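Side-chain contacts in beta-galactosidase (Marinomonas sp. ef1, PDB 6Y2K), which hydrolyses beta-galactosides, releasing terminal galactose, as a cold-active GH42 enzyme that assembles into a hexamer: residues E56-L61 with L66-G71; I396-D399 with S405-S408; W422-Q427 with R431-F436. All coordinates share one frame; numbering follows the deposited sequence.

Contact 1: residues E56-L61 with L66-G71; sequences ESLDIL and LKVILG
In the alpha-to-beta turn of a TIM barrel, Leu58 and Leu61 on helix 52-63 pack against Leu66, just before strand 67-71, and Val68 within it. The two leucines stand about one helical turn apart and both reach Val68. CD2 of Leu58 lies closest to CG1 of Val68, at 3.6 Å, and is also near CG2, whereas CD1 of Leu61 meets CG2 of Val68 at 3.8 Å. Both leucine side chains run roughly perpendicular to that of Val68. In the valine, CG1 is trans to the backbone N (chi1 175°), leaving CG2 beside that N, where Leu61 CD1 and CB meet it. The other methyl of Leu61, CD2, turns to the loop end and touches CD1 of Leu66 at 3.8 Å. The backbone closes the same corner, with Leu66 N donating to Leu61 O over 3.1 Å at an N-H...O angle of 149°. Leu66 CB packs 3.4 Å from Leu61 O, beside this hydrogen bond. All four touching residues are buried. Around them, Tyr128 of helix 111-128 reaches Leu58, and Ala21 of helix 17-27 reaches Leu66. Val68 bonds through its backbone to Ala133 and Ala135, which places it in the barrel wall. Such packing belongs to the (beta/alpha)8 barrel, in which each helix lies by its aliphatic side chains on the outer face of the parallel barrel.

Contact 2: residues I396-D399 with S405-S408; sequences IGLD and SLPS
Leu406 overlaps Leu398 and Ile396 with separate methyl branches, one for each. Its CD2 comes to 4.1 Å from CD1 of Leu398, and its CD1 to 4.3 Å from CD1 of Ile396. These are loose van der Waals distances, and only 82 Å² is buried between the segments in all. Leu398 and Leu406 approach at a slant and meet through terminal methyls, while their CA atoms remain 9.6 Å apart. In Ile396 the ethyl branch does the touching, its outer bond extended (chi2 176°) to carry CD1 out toward the leucine. The backbone carrying Ile396 and Leu398 forms a Schellman motif that ends helix 377-395: Gly397, with phi 66°, occupies the C-prime position, Leu398 N bonds back to Ala393 O and Gly397 N to Glu394 O. Across this turn both Ile396 and Leu398 direct CB toward segment 405-408. Asp399 then N-caps the short helix 400-404, its OD1 accepting from Glu402 N, and the chain returns through this helix to Leu406. Val618 of strand 618-623 touches both Ile396 and Leu406, adding a third aliphatic surface from the C-terminal antiparallel sheet. Leu406 O, for its part, accepts a hydrogen bond from Arg615 NH2, linking the loop to the neighbouring strand 610-615 of that sheet.

Contact 3: residues W422-Q427 with R431-F436; sequences WSLDIQ and RAYRYF
The last turn of helix 418-426 faces loop 431-434 and the first residues of helix 435-448, with CA atoms 6.2 Å apart at Leu424 and Tyr435 and 6.6 Å at Asp425 and Arg434. No direct hydrogen bond joins the segments; two waters do. Asp425 OD1 accepts from both, at 2.7 Å from water 1 and 2.8 Å from water 2. Water 1 accepts from Tyr435 N and water 2 from Phe436 N, so one carboxylate oxygen serves two amides of the first helical turn. The same OD1 lies at the edge of the Arg434 guanidinium, near its plane, but 4.2 Å from NE, beyond a salt bridge; carboxylate and guanidinium planes are 66° apart. On the buried side, Leu424 CD1 approaches Tyr435 CD1 obliquely, at a short 3.2 Å whose exact value is doubtful. Tyr435 CG is trans to its own N (chi1 176°), which directs the ring toward Leu424, while its OH is held by Asp417 N. Leu424 CD2 also nears CE1 of Tyr433, a residue whose ring forms a cation-pi pair with Arg496. An acid thus satisfies, through water, first-turn N-H groups of a helix where 418-426 turns into 435-448 in the trimerisation domain.

From the N terminus, contact 1 comes first, closing the short connection between helix 52-63 and strand 67-71 within the barrel. The chain then completes the barrel and leaves it along helix 377-395. Contact 2 closes the loop around helix 400-404, beside the C-terminal antiparallel sheet, before strand 412-415 enters the mixed sheet. Contact 3 follows, closing the turn between helices 418-426 and 435-448. The three are in series, with none nested or crossed. Contacts 1 and 2 have centres about 28 Å apart, while contact 3 lies across the chain's centre from both, about 43 Å and 40 Å away between centres.

Contact 1: residues E56-L61 with L66-G71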
ATOM      1  N   GLU A  56       6.443 -43.315 -49.171  1.00 20.62           N
ATOM      2  CA  GLU A  56       6.944 -44.266 -48.182  1.00 21.64           C
ATOM      3  C   GLU A  56       6.415 -44.016 -46.778  1.00 20.96           C
ATOM      4  O   GLU A  56       6.078 -44.966 -46.070  1.00 19.31           O
ATOM      5  CB  GLU A  56       8.471 -44.280 -48.166  1.00 23.38           C
ATOM      6  CG  GLU A  56       9.055 -44.858 -49.446  1.00 25.39           C
ATOM      7  CD  GLU A  56      10.560 -44.706 -49.565  1.00 26.91           C
ATOM      8  OE1 GLU A  56      11.223 -44.167 -48.643  1.00 27.40           O
ATOM      9  OE2 GLU A  56      11.082 -45.130 -50.614  1.00 29.28           O
ATOM     10  N   SER A  57       6.359 -42.746 -46.377  1.00 20.38           N
ATOM     11  CA  SER A  57       5.857 -42.378 -45.049  1.00 20.46           C
ATOM     12  C   SER A  57       4.399 -42.787 -44.858  1.00 20.52           C
ATOM     13  O   SER A  57       4.054 -43.362 -43.830  1.00 21.10           O
ATOM     14  CB  SER A  57       6.027 -40.869 -44.786  1.00 19.93           C
ATOM     15  OG  SER A  57       5.456 -40.501 -43.542  1.00 19.54           O
ATOM     16  N   LEU A  58       3.552 -42.499 -45.840  1.00 20.86           N
ATOM     17  CA  LEU A  58       2.141 -42.865 -45.750  1.00 21.41           C
ATOM     18  C   LEU A  58       1.974 -44.388 -45.633  1.00 22.73           C
ATOM     19  O   LEU A  58       1.149 -44.851 -44.852  1.00 22.81           O
ATOM     20  CB  LEU A  58       1.346 -42.343 -46.944  1.00 20.89           C
ATOM     21  CG  LEU A  58       1.189 -40.826 -47.101  1.00 20.76           C
ATOM     22  CD1 LEU A  58       0.485 -40.507 -48.410  1.00 20.34           C
ATOM     23  CD2 LEU A  58       0.424 -40.226 -45.937  1.00 20.96           C
ATOM     24  N   ASP A  59       2.767 -45.158 -46.383  1.00 23.09           N
ATOM     25  CA  ASP A  59       2.705 -46.632 -46.281  1.00 23.83           C
ATOM     26  C   ASP A  59       3.108 -47.137 -44.892  1.00 22.86           C
ATOM     27  O   ASP A  59       2.442 -48.012 -44.345  1.00 24.08           O
ATOM     28  CB  ASP A  59       3.540 -47.325 -47.379  1.00 24.79           C
ATOM     29  CG  ASP A  59       2.875 -47.270 -48.763  1.00 25.81           C
ATOM     30  OD1 ASP A  59       1.691 -46.871 -48.891  1.00 25.95           O
ATOM     31  OD2 ASP A  59       3.553 -47.638 -49.745  1.00 27.05           O
ATOM     32  N   ILE A  60       4.167 -46.573 -44.314  1.00 22.54           N
ATOM     33  CA  ILE A  60       4.617 -46.963 -42.972  1.00 22.31           C
ATOM     34  C   ILE A  60       3.539 -46.661 -41.918  1.00 22.77           C
ATOM     35  O   ILE A  60       3.216 -47.522 -41.092  1.00 22.01           O
ATOM     36  CB  ILE A  60       5.979 -46.319 -42.610  1.00 22.74           C
ATOM     37  CG1 ILE A  60       7.095 -46.989 -43.430  1.00 22.71           C
ATOM     38  CG2 ILE A  60       6.285 -46.437 -41.113  1.00 22.55           C
ATOM     39  CD1 ILE A  60       8.389 -46.213 -43.500  1.00 23.04           C
ATOM     40  N   LEU A  61       2.972 -45.453 -41.973  1.00 22.16           N
ATOM     41  CA  LEU A  61       1.899 -45.056 -41.057  1.00 21.58           C
ATOM     42  C   LEU A  61       0.667 -45.965 -41.214  1.00 22.27           C
ATOM     43  O   LEU A  61       0.091 -46.400 -40.216  1.00 21.57           O
ATOM     44  CB  LEU A  61       1.517 -43.582 -41.269  1.00 20.69           C
ATOM     45  CG  LEU A  61       2.618 -42.565 -40.939  1.00 20.19           C
ATOM     46  CD1 LEU A  61       2.274 -41.188 -41.490  1.00 20.53           C
ATOM     47  CD2 LEU A  61       2.871 -42.501 -39.437  1.00 20.23           C
ATOM     48  N   LEU A  66      -2.450 -46.409 -38.489  1.00 23.95           N
ATOM     49  CA  LEU A  66      -2.634 -44.970 -38.264  1.00 23.35           C
ATOM     50  C   LEU A  66      -3.328 -44.325 -39.452  1.00 22.86           C
ATOM     51  O   LEU A  66      -2.943 -44.557 -40.599  1.00 23.51           O
ATOM     52  CB  LEU A  66      -1.289 -44.291 -38.007  1.00 22.64           C
ATOM     53  CG  LEU A  66      -0.554 -44.845 -36.782  1.00 22.70           C
ATOM     54  CD1 LEU A  66       0.925 -44.500 -36.813  1.00 22.38           C
ATOM     55  CD2 LEU A  66      -1.217 -44.351 -35.499  1.00 23.19           C
ATOM     56  N   LYS A  67      -4.352 -43.528 -39.162  1.00 22.01           N
ATOM     57  CA  LYS A  67      -5.094 -42.775 -40.160  1.00 22.21           C
ATOM     58  C   LYS A  67      -4.438 -41.417 -40.346  1.00 21.05           C
ATOM     59  O   LYS A  67      -4.124 -40.751 -39.365  1.00 21.31           O
ATOM     60  CB  LYS A  67      -6.537 -42.575 -39.703  1.00 24.54           C
ATOM     61  CG  LYS A  67      -7.363 -43.851 -39.665  1.00 26.49           C
ATOM     62  CD  LYS A  67      -8.832 -43.529 -39.428  1.00 28.79           C
ATOM     63  CE  LYS A  67      -9.727 -44.717 -39.747  1.00 30.86           C
ATOM     64  NZ  LYS A  67      -9.333 -45.919 -38.962  1.00 32.86           N
ATOM     65  N   VAL A  68      -4.247 -40.995 -41.594  1.00 19.18           N
ATOM     66  CA  VAL A  68      -3.450 -39.802 -41.879  1.00 18.46           C
ATOM     67  C   VAL A  68      -4.315 -38.602 -42.261  1.00 17.80           C
ATOM     68  O   VAL A  68      -5.268 -38.732 -43.033  1.00 17.96           O
ATOM     69  CB  VAL A  68      -2.386 -40.073 -42.960  1.00 18.48           C
ATOM     70  CG1 VAL A  68      -1.648 -38.781 -43.339  1.00 18.85           C
ATOM     71  CG2 VAL A  68      -1.396 -41.118 -42.452  1.00 18.59           C
ATOM     72  N   ILE A  69      -3.967 -37.444 -41.693  1.00 17.26           N
ATOM     73  CA  ILE A  69      -4.507 -36.152 -42.094  1.00 16.89           C
ATOM     74  C   ILE A  69      -3.416 -35.500 -42.934  1.00 16.93           C
ATOM     75  O   ILE A  69      -2.358 -35.165 -42.407  1.00 16.29           O
ATOM     76  CB  ILE A  69      -4.821 -35.243 -40.876  1.00 17.14           C
ATOM     77  CG1 ILE A  69      -5.809 -35.915 -39.907  1.00 17.34           C
ATOM     78  CG2 ILE A  69      -5.360 -33.888 -41.338  1.00 17.50           C
ATOM     79  CD1 ILE A  69      -5.723 -35.396 -38.481  1.00 17.15           C
ATOM     80  N   LEU A  70      -3.668 -35.321 -44.231  1.00 17.02           N
ATOM     81  CA  LEU A  70      -2.649 -34.818 -45.154  1.00 17.47           C
ATOM     82  C   LEU A  70      -2.832 -33.308 -45.311  1.00 16.69           C
ATOM     83  O   LEU A  70      -3.908 -32.849 -45.673  1.00 16.06           O
ATOM     84  CB  LEU A  70      -2.782 -35.492 -46.527  1.00 18.16           C
ATOM     85  CG  LEU A  70      -1.548 -36.060 -47.228  1.00 19.59           C
ATOM     86  CD1 LEU A  70      -1.838 -36.248 -48.718  1.00 19.58           C
ATOM     87  CD2 LEU A  70      -0.267 -35.268 -47.010  1.00 19.87           C
ATOM     88  N   GLY A  71      -1.789 -32.536 -45.041  1.00 16.62           N
ATOM     89  CA  GLY A  71      -1.859 -31.073 -45.189  1.00 16.41           C
ATOM     90  C   GLY A  71      -1.383 -30.588 -46.554  1.00 16.12           C
ATOM     91  O   GLY A  71      -0.311 -30.987 -46.993  1.00 16.44           O
TER

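Contact 2: residues I396-D399 with S405-S408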
ATOM      1  N   ILE A 396     -19.965 -47.309 -19.307  1.00 28.12           N
ATOM      2  CA  ILE A 396     -21.284 -46.920 -19.832  1.00 28.23           C
ATOM      3  C   ILE A 396     -21.767 -47.790 -21.007  1.00 28.29           C
ATOM      4  O   ILE A 396     -22.743 -47.440 -21.666  1.00 27.41           O
ATOM      5  CB  ILE A 396     -21.354 -45.403 -20.171  1.00 28.13           C
ATOM      6  CG1 ILE A 396     -20.412 -45.019 -21.322  1.00 28.70           C
ATOM      7  CG2 ILE A 396     -21.039 -44.582 -18.930  1.00 27.82           C
ATOM      8  CD1 ILE A 396     -20.508 -43.569 -21.752  1.00 29.29           C
ATOM      9  N   GLY A 397     -21.103 -48.921 -21.250  1.00 29.49           N
ATOM     10  CA  GLY A 397     -21.558 -49.913 -22.239  1.00 30.03           C
ATOM     11  C   GLY A 397     -21.552 -49.477 -23.694  1.00 30.39           C
ATOM     12  O   GLY A 397     -22.419 -49.893 -24.476  1.00 30.99           O
ATOM     13  N   LEU A 398     -20.579 -48.648 -24.064  1.00 30.10           N
ATOM     14  CA  LEU A 398     -20.479 -48.112 -25.421  1.00 29.72           C
ATOM     15  C   LEU A 398     -19.180 -48.549 -26.064  1.00 30.90           C
ATOM     16  O   LEU A 398     -18.186 -48.780 -25.368  1.00 30.79           O
ATOM     17  CB  LEU A 398     -20.530 -46.584 -25.394  1.00 29.27           C
ATOM     18  CG  LEU A 398     -21.819 -45.928 -24.897  1.00 28.77           C
ATOM     19  CD1 LEU A 398     -21.726 -44.420 -25.073  1.00 27.98           C
ATOM     20  CD2 LEU A 398     -23.051 -46.479 -25.604  1.00 28.87           C
ATOM     21  N   ASP A 399     -19.198 -48.684 -27.390  1.00 32.22           N
ATOM     22  CA  ASP A 399     -17.952 -48.821 -28.164  1.00 34.57           C
ATOM     23  C   ASP A 399     -17.405 -47.421 -28.498  1.00 35.00           C
ATOM     24  O   ASP A 399     -18.097 -46.412 -28.300  1.00 32.70           O
ATOM     25  CB  ASP A 399     -18.128 -49.703 -29.425  1.00 34.61           C
ATOM     26  CG  ASP A 399     -19.117 -49.141 -30.442  1.00 36.02           C
ATOM     27  OD1 ASP A 399     -19.309 -47.910 -30.544  1.00 35.82           O
ATOM     28  OD2 ASP A 399     -19.696 -49.961 -31.186  1.00 38.39           O
ATOM     29  N   SER A 405     -20.145 -40.389 -30.388  1.00 26.49           N
ATOM     30  CA  SER A 405     -21.479 -39.928 -30.743  1.00 26.13           C
ATOM     31  C   SER A 405     -22.331 -39.409 -29.577  1.00 25.19           C
ATOM     32  O   SER A 405     -23.453 -38.958 -29.815  1.00 24.78           O
ATOM     33  CB  SER A 405     -22.245 -41.054 -31.450  1.00 27.73           C
ATOM     34  OG  SER A 405     -21.542 -41.476 -32.606  1.00 29.97           O
ATOM     35  N   LEU A 406     -21.835 -39.469 -28.337  1.00 24.05           N
ATOM     36  CA  LEU A 406     -22.551 -38.865 -27.202  1.00 23.97           C
ATOM     37  C   LEU A 406     -22.951 -37.425 -27.530  1.00 23.04           C
ATOM     38  O   LEU A 406     -22.164 -36.698 -28.149  1.00 21.59           O
ATOM     39  CB  LEU A 406     -21.693 -38.847 -25.932  1.00 24.54           C
ATOM     40  CG  LEU A 406     -21.538 -40.137 -25.128  1.00 25.34           C
ATOM     41  CD1 LEU A 406     -20.480 -39.932 -24.051  1.00 25.49           C
ATOM     42  CD2 LEU A 406     -22.868 -40.565 -24.525  1.00 25.24           C
ATOM     43  N   PRO A 407     -24.164 -37.007 -27.124  1.00 22.85           N
ATOM     44  CA  PRO A 407     -24.568 -35.630 -27.407  1.00 22.86           C
ATOM     45  C   PRO A 407     -23.644 -34.609 -26.734  1.00 22.38           C
ATOM     46  O   PRO A 407     -23.056 -34.898 -25.691  1.00 21.32           O
ATOM     47  CB  PRO A 407     -26.006 -35.542 -26.869  1.00 23.42           C
ATOM     48  CG  PRO A 407     -26.202 -36.738 -26.012  1.00 23.56           C
ATOM     49  CD  PRO A 407     -25.222 -37.779 -26.445  1.00 23.19           C
ATOM     50  N   SER A 408     -23.483 -33.458 -27.381  1.00 21.64           N
ATOM     51  CA  SER A 408     -22.576 -32.414 -26.913  1.00 21.09           C
ATOM     52  C   SER A 408     -23.193 -31.030 -26.736  1.00 20.52           C
ATOM     53  O   SER A 408     -22.569 -30.178 -26.109  1.00 20.72           O
ATOM     54  CB  SER A 408     -21.382 -32.329 -27.865  1.00 21.47           C
ATOM     55  OG  SER A 408     -20.675 -33.558 -27.868  1.00 22.27           O
TER

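Contact 3: residues W422-Q427 with R431-F436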
ATOM      1  N   TRP A 422     -15.854  -7.142 -35.955  1.00 15.12           N
ATOM      2  CA  TRP A 422     -15.173  -6.163 -36.814  1.00 15.18           C
ATOM      3  C   TRP A 422     -15.725  -4.749 -36.603  1.00 15.29           C
ATOM      4  O   TRP A 422     -14.958  -3.800 -36.411  1.00 15.27           O
ATOM      5  CB  TRP A 422     -15.284  -6.546 -38.296  1.00 15.10           C
ATOM      6  CG  TRP A 422     -14.807  -7.936 -38.620  1.00 15.02           C
ATOM      7  CD1 TRP A 422     -13.851  -8.648 -37.959  1.00 14.98           C
ATOM      8  CD2 TRP A 422     -15.239  -8.762 -39.711  1.00 15.00           C
ATOM      9  NE1 TRP A 422     -13.681  -9.878 -38.552  1.00 15.40           N
ATOM     10  CE2 TRP A 422     -14.515  -9.971 -39.632  1.00 15.10           C
ATOM     11  CE3 TRP A 422     -16.171  -8.601 -40.740  1.00 15.03           C
ATOM     12  CZ2 TRP A 422     -14.684 -11.009 -40.555  1.00 14.93           C
ATOM     13  CZ3 TRP A 422     -16.348  -9.640 -41.658  1.00 15.14           C
ATOM     14  CH2 TRP A 422     -15.604 -10.830 -41.552  1.00 15.11           C
ATOM     15  N   SER A 423     -17.049  -4.622 -36.616  1.00 15.66           N
ATOM     16  CA  SER A 423     -17.712  -3.345 -36.376  1.00 16.73           C
ATOM     17  C   SER A 423     -17.265  -2.710 -35.050  1.00 16.84           C
ATOM     18  O   SER A 423     -16.785  -1.572 -35.022  1.00 16.27           O
ATOM     19  CB  SER A 423     -19.237  -3.518 -36.396  1.00 17.61           C
ATOM     20  OG  SER A 423     -19.879  -2.318 -35.970  1.00 19.53           O
ATOM     21  N   LEU A 424     -17.378  -3.479 -33.972  1.00 16.75           N
ATOM     22  CA  LEU A 424     -17.043  -2.993 -32.634  1.00 17.37           C
ATOM     23  C   LEU A 424     -15.536  -2.736 -32.421  1.00 16.47           C
ATOM     24  O   LEU A 424     -15.166  -1.854 -31.653  1.00 16.46           O
ATOM     25  CB  LEU A 424     -17.598  -3.961 -31.579  1.00 18.17           C
ATOM     26  CG  LEU A 424     -19.135  -4.067 -31.595  1.00 19.26           C
ATOM     27  CD1 LEU A 424     -19.601  -5.370 -30.976  1.00 19.61           C
ATOM     28  CD2 LEU A 424     -19.775  -2.911 -30.866  1.00 19.66           C
ATOM     29  N   ASP A 425     -14.673  -3.509 -33.076  1.00 16.18           N
ATOM     30  CA  ASP A 425     -13.222  -3.253 -33.032  1.00 16.46           C
ATOM     31  C   ASP A 425     -12.833  -1.992 -33.815  1.00 16.13           C
ATOM     32  O   ASP A 425     -11.840  -1.339 -33.491  1.00 15.74           O
ATOM     33  CB  ASP A 425     -12.430  -4.438 -33.609  1.00 16.68           C
ATOM     34  CG  ASP A 425     -12.357  -5.635 -32.671  1.00 17.02           C
ATOM     35  OD1 ASP A 425     -12.744  -5.540 -31.476  1.00 16.80           O
ATOM     36  OD2 ASP A 425     -11.878  -6.685 -33.156  1.00 16.66           O
ATOM     37  N   ILE A 426     -13.591  -1.683 -34.865  1.00 16.31           N
ATOM     38  CA  ILE A 426     -13.305  -0.523 -35.724  1.00 16.91           C
ATOM     39  C   ILE A 426     -13.528   0.784 -34.950  1.00 17.14           C
ATOM     40  O   ILE A 426     -12.702   1.701 -35.035  1.00 17.14           O
ATOM     41  CB  ILE A 426     -14.078  -0.614 -37.076  1.00 16.76           C
ATOM     42  CG1 ILE A 426     -13.328  -1.564 -38.026  1.00 17.28           C
ATOM     43  CG2 ILE A 426     -14.244   0.747 -37.744  1.00 16.67           C
ATOM     44  CD1 ILE A 426     -14.144  -2.059 -39.215  1.00 17.54           C
ATOM     45  N   GLN A 427     -14.632   0.861 -34.201  1.00 17.27           N
ATOM     46  CA  GLN A 427     -14.877   1.982 -33.271  1.00 17.37           C
ATOM     47  C   GLN A 427     -15.355   1.432 -31.924  1.00 17.06           C
ATOM     48  O   GLN A 427     -16.566   1.287 -31.696  1.00 16.86           O
ATOM     49  CB  GLN A 427     -15.896   2.984 -33.831  1.00 17.64           C
ATOM     50  CG  GLN A 427     -15.388   3.781 -35.025  1.00 18.54           C
ATOM     51  CD  GLN A 427     -16.219   5.026 -35.318  1.00 18.71           C
ATOM     52  OE1 GLN A 427     -17.411   5.091 -34.979  1.00 20.22           O
ATOM     53  NE2 GLN A 427     -15.594   6.027 -35.946  1.00 17.92           N
ATOM     54  N   ARG A 431     -11.939   2.824 -25.195  1.00 17.38           N
ATOM     55  CA  ARG A 431     -10.780   1.973 -25.468  0.50 17.98           C
ATOM     56  C   ARG A 431     -10.746   0.735 -24.552  1.00 18.02           C
ATOM     57  O   ARG A 431     -10.116  -0.270 -24.887  1.00 18.94           O
ATOM     58  CB  ARG A 431      -9.477   2.775 -25.356  0.50 18.50           C
ATOM     59  CG  ARG A 431      -8.254   2.043 -25.894  0.50 19.14           C
ATOM     60  CD  ARG A 431      -7.093   2.991 -26.146  0.50 19.50           C
ATOM     61  NE  ARG A 431      -7.403   3.935 -27.214  0.50 19.78           N
ATOM     62  CZ  ARG A 431      -6.602   4.916 -27.604  0.50 19.81           C
ATOM     63  NH1 ARG A 431      -5.422   5.084 -27.020  0.50 19.86           N
ATOM     64  NH2 ARG A 431      -6.986   5.728 -28.577  0.50 19.64           N
ATOM     65  N   ALA A 432     -11.422   0.801 -23.406  1.00 17.45           N
ATOM     66  CA  ALA A 432     -11.521  -0.345 -22.495  1.00 17.68           C
ATOM     67  C   ALA A 432     -12.524  -1.417 -22.961  1.00 17.41           C
ATOM     68  O   ALA A 432     -12.560  -2.503 -22.384  1.00 18.28           O
ATOM     69  CB  ALA A 432     -11.881   0.133 -21.095  1.00 17.73           C
ATOM     70  N   TYR A 433     -13.331  -1.120 -23.981  1.00 16.84           N
ATOM     71  CA  TYR A 433     -14.325  -2.060 -24.498  1.00 16.41           C
ATOM     72  C   TYR A 433     -13.762  -2.867 -25.667  1.00 16.50           C
ATOM     73  O   TYR A 433     -13.232  -2.302 -26.617  1.00 15.52           O
ATOM     74  CB  TYR A 433     -15.588  -1.323 -24.972  1.00 16.46           C
ATOM     75  CG  TYR A 433     -16.666  -2.265 -25.493  1.00 16.45           C
ATOM     76  CD1 TYR A 433     -16.587  -2.821 -26.774  1.00 16.40           C
ATOM     77  CD2 TYR A 433     -17.750  -2.622 -24.690  1.00 16.93           C
ATOM     78  CE1 TYR A 433     -17.558  -3.697 -27.239  1.00 16.97           C
ATOM     79  CE2 TYR A 433     -18.733  -3.496 -25.147  1.00 16.95           C
ATOM     80  CZ  TYR A 433     -18.634  -4.033 -26.423  1.00 17.42           C
ATOM     81  OH  TYR A 433     -19.606  -4.909 -26.877  1.00 18.61           O
ATOM     82  N   ARG A 434     -13.950  -4.184 -25.606  1.00 16.84           N
ATOM     83  CA  ARG A 434     -13.598  -5.086 -26.686  0.50 17.53           C
ATOM     84  C   ARG A 434     -14.687  -6.156 -26.809  1.00 16.73           C
ATOM     85  O   ARG A 434     -15.011  -6.813 -25.823  1.00 16.12           O
ATOM     86  CB  ARG A 434     -12.253  -5.719 -26.372  0.50 18.97           C
ATOM     87  CG  ARG A 434     -11.488  -6.175 -27.584  0.50 20.42           C
ATOM     88  CD  ARG A 434     -10.598  -5.085 -28.152  0.50 21.48           C
ATOM     89  NE  ARG A 434      -9.464  -5.676 -28.846  0.50 22.95           N
ATOM     90  CZ  ARG A 434      -8.260  -5.838 -28.308  0.50 23.64           C
ATOM     91  NH1 ARG A 434      -7.296  -6.398 -29.016  0.50 24.62           N
ATOM     92  NH2 ARG A 434      -8.013  -5.430 -27.073  0.50 24.01           N
ATOM     93  N   TYR A 435     -15.255  -6.316 -28.004  1.00 16.22           N
ATOM     94  CA  TYR A 435     -16.324  -7.293 -28.235  1.00 16.39           C
ATOM     95  C   TYR A 435     -15.933  -8.679 -27.734  1.00 15.52           C
ATOM     96  O   TYR A 435     -16.676  -9.300 -26.981  1.00 15.70           O
ATOM     97  CB  TYR A 435     -16.660  -7.373 -29.715  1.00 16.82           C
ATOM     98  CG  TYR A 435     -17.691  -8.427 -30.107  1.00 17.19           C
ATOM     99  CD1 TYR A 435     -19.025  -8.288 -29.750  1.00 17.71           C
ATOM    100  CD2 TYR A 435     -17.329  -9.554 -30.849  1.00 17.20           C
ATOM    101  CE1 TYR A 435     -19.980  -9.230 -30.125  1.00 17.46           C
ATOM    102  CE2 TYR A 435     -18.275 -10.498 -31.232  1.00 16.78           C
ATOM    103  CZ  TYR A 435     -19.599 -10.327 -30.874  1.00 16.86           C
ATOM    104  OH  TYR A 435     -20.553 -11.245 -31.245  1.00 16.24           O
ATOM    105  N   PHE A 436     -14.764  -9.145 -28.149  1.00 15.02           N
ATOM    106  CA  PHE A 436     -14.295 -10.468 -27.750  1.00 15.00           C
ATOM    107  C   PHE A 436     -14.183 -10.609 -26.226  1.00 14.47           C
ATOM    108  O   PHE A 436     -14.582 -11.636 -25.666  1.00 14.13           O
ATOM    109  CB  PHE A 436     -12.952 -10.809 -28.412  1.00 15.13           C
ATOM    110  CG  PHE A 436     -12.563 -12.247 -28.250  1.00 14.99           C
ATOM    111  CD1 PHE A 436     -11.963 -12.692 -27.080  1.00 14.98           C
ATOM    112  CD2 PHE A 436     -12.835 -13.163 -29.252  1.00 15.29           C
ATOM    113  CE1 PHE A 436     -11.626 -14.023 -26.925  1.00 15.05           C
ATOM    114  CE2 PHE A 436     -12.501 -14.497 -29.103  1.00 15.18           C
ATOM    115  CZ  PHE A 436     -11.893 -14.925 -27.940  1.00 15.23           C
TER
HETATM  116  O   HOH W   1     -14.509  -4.253 -29.881  1.00 14.29           O
HETATM  117  O   HOH W   2     -12.874  -7.867 -29.985  1.00 18.00           O